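Local atomic coordinates of processed glycerol phosphate lipoteichoic acid synthase 2 (Bacillus subtilis, PDB entry 2W8D), a protein that belongs to the lipoteichoic acid synthase family, with a sulfatase-type domain of the alkaline phosphatase clan that carries a magnesium ion. Residues A[411-414]-A[415-418]. Sequence-based numbering, arbitrary orientation.
Sequences KVNP and SDYD
A short 3-10 turn spanning Pro-414 to Asp-416, in the surface tail that follows helix 380-397, brings Asn-413 against Asp-416 and Val-412 against Tyr-417. Two i+3 backbone bonds wind it. Asp-416 N gives a nearly straight bond (170°) to Asn-413 O at 2.9 Å, and one residue further on Tyr-417 N reaches Pro-414 O at 3.2 Å, from above the carbonyl plane. CG of Asn-413 lies opposite the backbone N about the first torsion (chi1 176°), beside the carbonyl carbon, which swings the amide forward over the start of the turn. There OD1 accepts a longer, more bent bond from Ser-415 N at 3.3 Å, with the N-H standing well above the amide plane; this is an Asx turn leading into the 3-10 segment. The side chains of Asn-413 and Asp-416 cross at about a right angle, with the amide and carboxylate planes 65° apart. On the Tyr-417 ring, CB of Asp-416 sits over the centre of one face, while Val-412 CG1 meets the edge at CE2, 4.0 Å away. The phenol OH also bonds Lys-120 NZ, tying the tail to the body of the domain. A single water bridges both halves: it accepts from Asn-413 N at 3.0 Å, bonds Tyr-417 OH at 2.8 Å, and donates to Asp-416 OD2 at 2.7 Å.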
loop_
_atom_site.group_PDB
_atom_site.type_symbol
_atom_site.label_atom_id
_atom_site.label_comp_id
_atom_site.label_asym_id
_atom_site.label_seq_id
_atom_site.Cartn_x
_atom_site.Cartn_y
_atom_site.Cartn_z
ATOM N N LYS A 411 -15.255 -12.166 -16.060
ATOM C CA LYS A 411 -15.151 -12.945 -14.839
ATOM C C LYS A 411 -13.852 -13.728 -14.736
ATOM O O LYS A 411 -13.430 -14.373 -15.696
ATOM C CB LYS A 411 -16.361 -13.888 -14.754
ATOM C CG LYS A 411 -16.339 -14.885 -13.613
ATOM C CD LYS A 411 -17.541 -15.822 -13.731
ATOM C CE LYS A 411 -17.280 -17.218 -13.144
ATOM N NZ LYS A 411 -16.981 -17.195 -11.663
ATOM N N VAL A 412 -13.220 -13.672 -13.566
ATOM C CA VAL A 412 -12.013 -14.455 -13.326
ATOM C C VAL A 412 -12.305 -15.928 -13.054
ATOM O O VAL A 412 -13.212 -16.241 -12.313
ATOM C CB VAL A 412 -11.155 -13.823 -12.229
ATOM C CG1 VAL A 412 -10.066 -14.783 -11.740
ATOM C CG2 VAL A 412 -10.528 -12.626 -12.787
ATOM N N ASN A 413 -11.544 -16.824 -13.685
ATOM C CA ASN A 413 -11.592 -18.246 -13.339
ATOM C C ASN A 413 -10.319 -18.700 -12.597
ATOM O O ASN A 413 -9.307 -19.003 -13.231
ATOM C CB ASN A 413 -11.834 -19.129 -14.578
ATOM C CG ASN A 413 -11.777 -20.636 -14.244
ATOM O OD1 ASN A 413 -11.956 -21.046 -13.073
ATOM N ND2 ASN A 413 -11.531 -21.475 -15.279
ATOM N N PRO A 414 -10.369 -18.780 -11.250
ATOM C CA PRO A 414 -9.186 -19.135 -10.471
ATOM C C PRO A 414 -8.411 -20.378 -10.972
ATOM O O PRO A 414 -7.183 -20.428 -10.858
ATOM C CB PRO A 414 -9.764 -19.364 -9.077
ATOM C CG PRO A 414 -10.879 -18.390 -9.030
ATOM C CD PRO A 414 -11.525 -18.515 -10.377
ATOM N N SER A 415 -9.111 -21.357 -11.525
ATOM C CA SER A 415 -8.479 -22.581 -12.043
ATOM C C SER A 415 -7.524 -22.424 -13.233
ATOM O O SER A 415 -6.831 -23.382 -13.565
ATOM C CB SER A 415 -9.541 -23.585 -12.419
ATOM O OG SER A 415 -9.711 -24.441 -11.327
ATOM N N ASP A 416 -7.517 -21.245 -13.859
ATOM C CA ASP A 416 -6.601 -20.897 -14.957
ATOM C C ASP A 416 -5.165 -20.747 -14.501
ATOM O O ASP A 416 -4.248 -20.892 -15.291
ATOM C CB ASP A 416 -6.972 -19.542 -15.593
ATOM C CG ASP A 416 -8.231 -19.592 -16.459
ATOM O OD1 ASP A 416 -8.633 -20.666 -16.986
ATOM O OD2 ASP A 416 -8.816 -18.510 -16.638
ATOM N N TYR A 417 -4.970 -20.375 -13.236
ATOM C CA TYR A 417 -3.646 -20.002 -12.747
ATOM C C TYR A 417 -2.926 -21.178 -12.105
ATOM O O TYR A 417 -3.528 -22.014 -11.452
ATOM C CB TYR A 417 -3.761 -18.758 -11.854
ATOM C CG TYR A 417 -4.558 -17.687 -12.571
ATOM C CD1 TYR A 417 -4.024 -17.027 -13.692
ATOM C CD2 TYR A 417 -5.883 -17.406 -12.207
ATOM C CE1 TYR A 417 -4.767 -16.088 -14.406
ATOM C CE2 TYR A 417 -6.633 -16.448 -12.914
ATOM C CZ TYR A 417 -6.067 -15.796 -14.012
ATOM O OH TYR A 417 -6.799 -14.875 -14.728
ATOM N N ASP A 418 -1.644 -21.298 -12.384
ATOM C CA ASP A 418 -0.854 -22.374 -11.819
ATOM C C ASP A 418 0.487 -21.786 -11.459
ATOM O O ASP A 418 1.125 -21.153 -12.292
ATOM C CB ASP A 418 -0.676 -23.490 -12.822
ATOM C CG ASP A 418 0.301 -24.556 -12.340
ATOM O OD1 ASP A 418 0.084 -25.060 -11.188
ATOM O OD2 ASP A 418 1.252 -24.880 -13.130
HETATM O O HOH W 1 -9.158 -16.200 -15.383
#